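Local coordinates for protein thymidylate synthase 1 (Bacillus subtilis, PDB 1BKP) that catalyses the reductive methylation of dUMP to dTMP, with 5,10-methylenetetrahydrofolate serving as both methyl donor and reductant, working as a homodimer, at residues A[56-64]-A[261-269]; A[65-73]-A[85-93]. One frame throughout, in Å; residues are numbered along the deposited sequence.

Contact 1: residues A[56-64]-A[261-269]; sequences ILTTKKVAW and FKLINYKHG
Leu263 lays its CD2 methyl over one face of the Trp64 indole, 3.6 Å from CG, while Phe261 O lies at the edge of the six-membered ring. The Tyr266 ring has His268 CD2 above one face and Leu57 O in plane at its edge; one face of the His268 imidazole carries Lys61 CB, a CH-pi contact 3.6 Å from the ring centroid. These rings fasten the loop leading into helix 64-75 to strand 261-264, one half of a two-stranded antiparallel sheet, and to the turn that follows. Ile56 meets Leu263 tip to tip, its CD1 also making an off-centre CH-pi contact with Tyr266. With CG anti to the backbone N (chi1 -174°), Tyr266 extends into the loop, where its hydroxyl is gripped twice: it donates to Leu57 O at 2.7 Å, nearly along the C=O axis, and accepts from Val62 N at 3.0 Å. One side chain thus satisfies two backbone groups of the loop. Farther along, Gly269 N donates to Thr58 O, and Thr58 OG1 is engaged by Asp4 and Phe239. The rotation of the imidazole is fixed by His268 ND1, which donates almost straight to Gly269 O, 2.8 Å away and close to the ring plane.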
# COMPACT_ATOMS: atom_id res chain seq x y z
N ILE A 56 20.89 -2.37 -6.54
CA ILE A 56 21.31 -3.74 -6.37
C ILE A 56 22.41 -3.74 -5.35
O ILE A 56 23.09 -2.69 -5.10
CB ILE A 56 21.76 -4.34 -7.73
CG1 ILE A 56 21.91 -5.87 -7.64
CG2 ILE A 56 23.06 -3.70 -8.26
CD1 ILE A 56 21.95 -6.54 -9.05
N LEU A 57 22.37 -4.78 -4.51
CA LEU A 57 23.39 -4.85 -3.47
C LEU A 57 24.76 -5.21 -4.04
O LEU A 57 24.82 -5.98 -5.01
CB LEU A 57 23.09 -5.98 -2.48
CG LEU A 57 21.85 -5.83 -1.56
CD1 LEU A 57 22.02 -6.85 -0.38
CD2 LEU A 57 21.73 -4.31 -1.10
N THR A 58 25.84 -4.68 -3.43
CA THR A 58 27.17 -5.13 -3.85
C THR A 58 27.87 -5.92 -2.70
O THR A 58 28.97 -6.48 -2.87
CB THR A 58 28.02 -4.05 -4.31
OG1 THR A 58 28.32 -3.15 -3.23
CG2 THR A 58 27.36 -3.33 -5.57
N THR A 59 27.25 -5.95 -1.52
CA THR A 59 27.86 -6.66 -0.41
C THR A 59 27.67 -8.18 -0.51
O THR A 59 28.20 -8.93 0.30
CB THR A 59 27.42 -6.15 0.99
OG1 THR A 59 26.04 -6.28 1.03
CG2 THR A 59 27.85 -4.62 1.22
N LYS A 60 26.81 -8.61 -1.42
CA LYS A 60 26.65 -10.04 -1.74
C LYS A 60 26.05 -10.06 -3.14
O LYS A 60 25.56 -9.04 -3.62
CB LYS A 60 25.70 -10.76 -0.76
CG LYS A 60 24.23 -10.48 -0.96
CD LYS A 60 23.34 -11.43 -0.24
CE LYS A 60 21.81 -11.09 -0.52
NZ LYS A 60 20.81 -11.92 0.30
N LYS A 61 26.16 -11.18 -3.86
CA LYS A 61 25.62 -11.20 -5.20
C LYS A 61 24.11 -11.45 -5.18
O LYS A 61 23.63 -12.31 -4.47
CB LYS A 61 26.23 -12.34 -5.99
CG LYS A 61 25.68 -12.46 -7.37
CD LYS A 61 26.27 -13.76 -7.99
CE LYS A 61 25.89 -13.89 -9.46
NZ LYS A 61 26.55 -12.89 -10.32
N VAL A 62 23.36 -10.68 -5.91
CA VAL A 62 21.90 -10.93 -5.95
C VAL A 62 21.68 -11.82 -7.16
O VAL A 62 22.29 -11.59 -8.22
CB VAL A 62 21.14 -9.59 -6.12
CG1 VAL A 62 19.65 -9.85 -6.44
CG2 VAL A 62 21.24 -8.76 -4.77
N ALA A 63 20.64 -12.64 -7.10
CA ALA A 63 20.41 -13.59 -8.22
C ALA A 63 19.63 -12.84 -9.29
O ALA A 63 18.49 -13.10 -9.48
CB ALA A 63 19.58 -14.72 -7.68
N TRP A 64 20.29 -11.91 -9.98
CA TRP A 64 19.62 -11.07 -10.92
C TRP A 64 18.89 -11.72 -12.06
O TRP A 64 17.87 -11.26 -12.43
CB TRP A 64 20.59 -10.00 -11.39
CG TRP A 64 21.66 -10.52 -12.34
CD1 TRP A 64 22.90 -11.06 -12.00
CD2 TRP A 64 21.59 -10.49 -13.76
NE1 TRP A 64 23.61 -11.35 -13.16
CE2 TRP A 64 22.83 -11.00 -14.25
CE3 TRP A 64 20.61 -10.07 -14.70
CZ2 TRP A 64 23.08 -11.10 -15.61
CZ3 TRP A 64 20.87 -10.16 -16.05
CH2 TRP A 64 22.11 -10.68 -16.50
N PHE A 261 18.55 -8.50 -21.44
CA PHE A 261 18.98 -7.84 -20.22
C PHE A 261 20.40 -8.30 -19.90
O PHE A 261 20.64 -9.47 -19.89
CB PHE A 261 18.07 -8.34 -19.07
CG PHE A 261 16.61 -7.97 -19.23
CD1 PHE A 261 16.16 -6.72 -18.85
CD2 PHE A 261 15.74 -8.84 -19.79
CE1 PHE A 261 14.82 -6.34 -19.05
CE2 PHE A 261 14.36 -8.50 -20.00
CZ PHE A 261 13.91 -7.20 -19.62
N LYS A 262 21.30 -7.41 -19.54
CA LYS A 262 22.63 -7.86 -19.20
C LYS A 262 23.13 -6.82 -18.19
O LYS A 262 22.93 -5.64 -18.40
CB LYS A 262 23.50 -7.90 -20.50
CG LYS A 262 24.87 -7.33 -20.41
CD LYS A 262 25.55 -7.36 -21.78
CE LYS A 262 27.08 -7.49 -21.65
NZ LYS A 262 27.75 -7.88 -22.95
N LEU A 263 23.71 -7.30 -17.09
CA LEU A 263 24.29 -6.49 -16.06
C LEU A 263 25.72 -6.40 -16.39
O LEU A 263 26.37 -7.40 -16.48
CB LEU A 263 24.19 -7.23 -14.76
CG LEU A 263 23.92 -6.47 -13.49
CD1 LEU A 263 22.79 -5.41 -13.75
CD2 LEU A 263 23.56 -7.50 -12.39
N ILE A 264 26.27 -5.21 -16.37
CA ILE A 264 27.63 -5.02 -16.76
C ILE A 264 28.44 -4.46 -15.65
O ILE A 264 28.10 -3.46 -15.04
CB ILE A 264 27.68 -3.95 -17.93
CG1 ILE A 264 26.93 -4.47 -19.15
CG2 ILE A 264 29.10 -3.54 -18.26
CD1 ILE A 264 26.35 -3.30 -19.89
N ASN A 265 29.59 -5.08 -15.46
CA ASN A 265 30.54 -4.66 -14.44
C ASN A 265 29.96 -4.87 -13.02
O ASN A 265 30.22 -4.09 -12.10
CB ASN A 265 30.91 -3.19 -14.65
CG ASN A 265 31.99 -2.73 -13.73
OD1 ASN A 265 33.05 -3.35 -13.62
ND2 ASN A 265 31.71 -1.64 -13.01
N TYR A 266 29.30 -6.00 -12.83
CA TYR A 266 28.74 -6.24 -11.47
C TYR A 266 29.77 -6.81 -10.50
O TYR A 266 30.03 -7.98 -10.56
CB TYR A 266 27.56 -7.19 -11.59
CG TYR A 266 26.79 -7.41 -10.30
CD1 TYR A 266 26.88 -6.53 -9.19
CD2 TYR A 266 25.95 -8.53 -10.18
CE1 TYR A 266 26.15 -6.74 -7.98
CE2 TYR A 266 25.21 -8.77 -8.99
CZ TYR A 266 25.35 -7.85 -7.89
OH TYR A 266 24.68 -8.12 -6.71
N LYS A 267 30.40 -5.99 -9.65
CA LYS A 267 31.36 -6.49 -8.66
C LYS A 267 30.57 -6.62 -7.34
O LYS A 267 29.74 -5.75 -7.04
CB LYS A 267 32.49 -5.49 -8.41
CG LYS A 267 33.45 -5.31 -9.52
CD LYS A 267 34.46 -4.24 -9.07
CE LYS A 267 35.56 -4.05 -10.10
NZ LYS A 267 36.63 -3.12 -9.61
N HIS A 268 30.84 -7.64 -6.55
CA HIS A 268 30.09 -7.83 -5.29
C HIS A 268 30.95 -8.68 -4.33
O HIS A 268 31.96 -9.25 -4.79
CB HIS A 268 28.84 -8.59 -5.62
CG HIS A 268 29.13 -9.85 -6.39
ND1 HIS A 268 29.54 -11.02 -5.77
CD2 HIS A 268 29.06 -10.13 -7.71
CE1 HIS A 268 29.72 -11.96 -6.67
NE2 HIS A 268 29.45 -11.45 -7.85
N GLY A 269 30.59 -8.72 -3.04
CA GLY A 269 31.36 -9.53 -2.06
C GLY A 269 31.06 -11.03 -2.22
O GLY A 269 30.27 -11.49 -3.08

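Contact 2: residues A[65-73]-A[85-93]; sequences KTAIKELLW and LNMMGVHIW
Glu70 and Trp93 meet through a buried hydrogen bond: the indole NE1 donates to Glu70 OE1 at 2.8 Å. The acceptor lies close to the indole plane, but the N-H arrives from above the carboxylate, whose plane stands 89° from the ring. A chi1 of -178° turns Glu70 CG directly away from its own amide nitrogen, and the extended chain carries the carboxylate to the indole edge. Ile92 CD1 packs against the same oxygen. One residue earlier in the helix, Lys69 stretches past Met88 in the opposite direction, its CG 3.5 Å from Met88 CE, and its NZ donates to Met88 O at 2.9 Å. That carbonyl lies in the type I turn from Asn86 to Gly89, where helix 82-86 gives way to loop in a Schellman motif with Gly89, at positive phi, as the C-prime residue. Leu85 O accepts from both Met88 N and Val90 N, which approach from opposite faces of its plane, and Gly89 N is taken by Asn86 O. Asn86 ND2 then donates to Val90 O at 2.8 Å and also bonds Asp94, tying the helix end to the loop beyond. Trp93 is also met by Trp73, which sets its edge against the Trp93 face, the planes 71° apart. Leu85 CD2 sits over a face of Trp73, 3.7 Å from the six-ring centroid, while Trp73 NE1 is satisfied by Asp81 O.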
# COMPACT_ATOMS: atom_id res chain seq x y z
N LYS A 65 19.46 -12.74 -12.68
CA LYS A 65 18.80 -13.46 -13.79
C LYS A 65 17.52 -14.14 -13.36
O LYS A 65 16.53 -14.09 -14.07
CB LYS A 65 19.75 -14.48 -14.37
CG LYS A 65 20.79 -13.90 -15.30
CD LYS A 65 21.30 -15.02 -16.25
CE LYS A 65 22.55 -14.65 -16.99
NZ LYS A 65 23.18 -15.83 -17.60
N THR A 66 17.57 -14.92 -12.27
CA THR A 66 16.40 -15.58 -11.68
C THR A 66 15.31 -14.54 -11.35
O THR A 66 14.14 -14.78 -11.61
CB THR A 66 16.81 -16.21 -10.39
OG1 THR A 66 17.85 -17.12 -10.72
CG2 THR A 66 15.64 -16.94 -9.72
N ALA A 67 15.70 -13.37 -10.87
CA ALA A 67 14.69 -12.32 -10.57
C ALA A 67 13.96 -11.87 -11.82
O ALA A 67 12.71 -11.68 -11.76
CB ALA A 67 15.39 -11.12 -9.90
N ILE A 68 14.72 -11.64 -12.92
CA ILE A 68 14.08 -11.28 -14.18
C ILE A 68 13.24 -12.40 -14.75
O ILE A 68 12.15 -12.16 -15.27
CB ILE A 68 15.08 -10.75 -15.19
CG1 ILE A 68 15.70 -9.52 -14.55
CG2 ILE A 68 14.43 -10.45 -16.54
CD1 ILE A 68 16.87 -8.91 -15.41
N LYS A 69 13.71 -13.65 -14.61
CA LYS A 69 12.86 -14.77 -15.09
C LYS A 69 11.50 -14.85 -14.40
O LYS A 69 10.46 -15.06 -15.11
CB LYS A 69 13.59 -16.13 -15.06
CG LYS A 69 14.69 -16.25 -16.11
CD LYS A 69 15.54 -17.47 -15.77
CE LYS A 69 16.57 -17.72 -16.84
NZ LYS A 69 17.48 -18.82 -16.43
N GLU A 70 11.51 -14.75 -13.05
CA GLU A 70 10.26 -14.80 -12.25
C GLU A 70 9.43 -13.59 -12.61
O GLU A 70 8.23 -13.72 -12.79
CB GLU A 70 10.58 -14.78 -10.77
CG GLU A 70 9.40 -14.88 -9.90
CD GLU A 70 9.82 -14.64 -8.48
OE1 GLU A 70 10.41 -15.57 -7.90
OE2 GLU A 70 9.77 -13.49 -8.03
N LEU A 71 10.05 -12.43 -12.77
CA LEU A 71 9.26 -11.24 -13.21
C LEU A 71 8.52 -11.51 -14.53
O LEU A 71 7.33 -11.24 -14.64
CB LEU A 71 10.18 -10.03 -13.36
CG LEU A 71 9.42 -8.73 -13.69
CD1 LEU A 71 8.72 -8.20 -12.42
CD2 LEU A 71 10.41 -7.73 -14.26
N LEU A 72 9.19 -12.09 -15.54
CA LEU A 72 8.53 -12.34 -16.84
C LEU A 72 7.40 -13.37 -16.76
O LEU A 72 6.36 -13.21 -17.38
CB LEU A 72 9.56 -12.80 -17.89
CG LEU A 72 10.68 -11.76 -18.17
CD1 LEU A 72 11.85 -12.43 -19.05
CD2 LEU A 72 10.02 -10.59 -18.94
N TRP A 73 7.59 -14.37 -15.92
CA TRP A 73 6.62 -15.44 -15.73
C TRP A 73 5.33 -14.76 -15.15
O TRP A 73 4.20 -15.10 -15.52
CB TRP A 73 7.18 -16.42 -14.67
CG TRP A 73 6.28 -17.52 -14.24
CD1 TRP A 73 5.64 -18.41 -15.04
CD2 TRP A 73 5.91 -17.87 -12.89
NE1 TRP A 73 4.89 -19.30 -14.29
CE2 TRP A 73 5.07 -19.00 -12.97
CE3 TRP A 73 6.23 -17.36 -11.64
CZ2 TRP A 73 4.55 -19.61 -11.84
CZ3 TRP A 73 5.70 -17.98 -10.49
CH2 TRP A 73 4.89 -19.07 -10.60
N LEU A 85 7.78 -22.07 -15.47
CA LEU A 85 8.96 -21.52 -14.83
C LEU A 85 10.10 -22.56 -14.88
O LEU A 85 11.29 -22.20 -15.09
CB LEU A 85 8.55 -21.14 -13.39
CG LEU A 85 9.45 -20.21 -12.59
CD1 LEU A 85 9.80 -18.87 -13.29
CD2 LEU A 85 8.71 -19.98 -11.30
N ASN A 86 9.75 -23.84 -14.81
CA ASN A 86 10.80 -24.86 -14.88
C ASN A 86 11.51 -24.84 -16.21
O ASN A 86 12.74 -25.05 -16.24
CB ASN A 86 10.25 -26.27 -14.60
CG ASN A 86 9.87 -26.50 -13.17
OD1 ASN A 86 9.01 -27.33 -12.91
ND2 ASN A 86 10.44 -25.74 -12.24
N MET A 87 10.78 -24.54 -17.30
CA MET A 87 11.34 -24.42 -18.65
C MET A 87 12.38 -23.30 -18.77
O MET A 87 13.19 -23.32 -19.68
CB MET A 87 10.26 -24.17 -19.70
CG MET A 87 9.76 -25.43 -20.45
SD MET A 87 8.08 -25.24 -21.25
CE MET A 87 8.29 -23.69 -22.26
N MET A 88 12.35 -22.30 -17.88
CA MET A 88 13.30 -21.23 -17.93
C MET A 88 14.38 -21.58 -16.99
O MET A 88 15.22 -20.70 -16.64
CB MET A 88 12.66 -19.93 -17.51
CG MET A 88 11.41 -19.57 -18.27
SD MET A 88 10.59 -18.12 -17.52
CE MET A 88 11.79 -16.95 -17.95
N GLY A 89 14.35 -22.84 -16.56
CA GLY A 89 15.29 -23.40 -15.63
C GLY A 89 15.18 -22.92 -14.19
O GLY A 89 16.18 -22.87 -13.48
N VAL A 90 14.00 -22.57 -13.70
CA VAL A 90 13.88 -22.05 -12.31
C VAL A 90 13.02 -23.02 -11.51
O VAL A 90 11.94 -23.39 -11.95
CB VAL A 90 13.26 -20.61 -12.29
CG1 VAL A 90 12.88 -20.17 -10.90
CG2 VAL A 90 14.18 -19.65 -12.91
N HIS A 91 13.52 -23.38 -10.32
CA HIS A 91 12.91 -24.30 -9.45
C HIS A 91 12.57 -23.79 -8.09
O HIS A 91 12.01 -24.55 -7.31
CB HIS A 91 13.80 -25.50 -9.30
CG HIS A 91 13.87 -26.32 -10.52
ND1 HIS A 91 12.89 -27.22 -10.87
CD2 HIS A 91 14.74 -26.27 -11.57
CE1 HIS A 91 13.13 -27.68 -12.09
NE2 HIS A 91 14.25 -27.12 -12.53
N ILE A 92 12.79 -22.49 -7.82
CA ILE A 92 12.50 -21.96 -6.49
C ILE A 92 11.04 -21.97 -6.12
O ILE A 92 10.74 -21.63 -4.98
CB ILE A 92 13.01 -20.50 -6.27
CG1 ILE A 92 12.25 -19.55 -7.20
CG2 ILE A 92 14.48 -20.42 -6.59
CD1 ILE A 92 12.60 -18.09 -7.03
N TRP A 93 10.13 -22.21 -7.07
CA TRP A 93 8.71 -22.25 -6.68
C TRP A 93 8.15 -23.68 -6.58
O TRP A 93 6.94 -23.84 -6.38
CB TRP A 93 7.86 -21.50 -7.68
CG TRP A 93 8.10 -20.04 -7.63
CD1 TRP A 93 9.24 -19.36 -8.03
CD2 TRP A 93 7.14 -19.04 -7.26
NE1 TRP A 93 9.01 -17.99 -7.98
CE2 TRP A 93 7.73 -17.77 -7.51
CE3 TRP A 93 5.85 -19.09 -6.74
CZ2 TRP A 93 7.06 -16.57 -7.28
CZ3 TRP A 93 5.18 -17.88 -6.50
CH2 TRP A 93 5.80 -16.63 -6.77

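Contact 1 and contact 2 share a continuous piece of chain: the loop 56-64 runs directly into helix 64-75, so the residue after Trp64 already belongs to contact 2. Their centres lie about 18 Å apart, and contact 2, with 11 residues between its segments, is nested among the 196 that separate those of contact 1. They meet directly where Phe261 CD2 packs on Ile68 CG2, 3.9 Å apart. Helix 188-206 borders both, taking Phe261 on Val197 and Met201, and Thr66 and Glu70 on Phe190. Helix 64-75 is thus held at its start by a late strand and along its length by the end of helix 82-86 and the loop after it, whose Trp93 side chain lies about 8 Å from that of the catalytic Cys160.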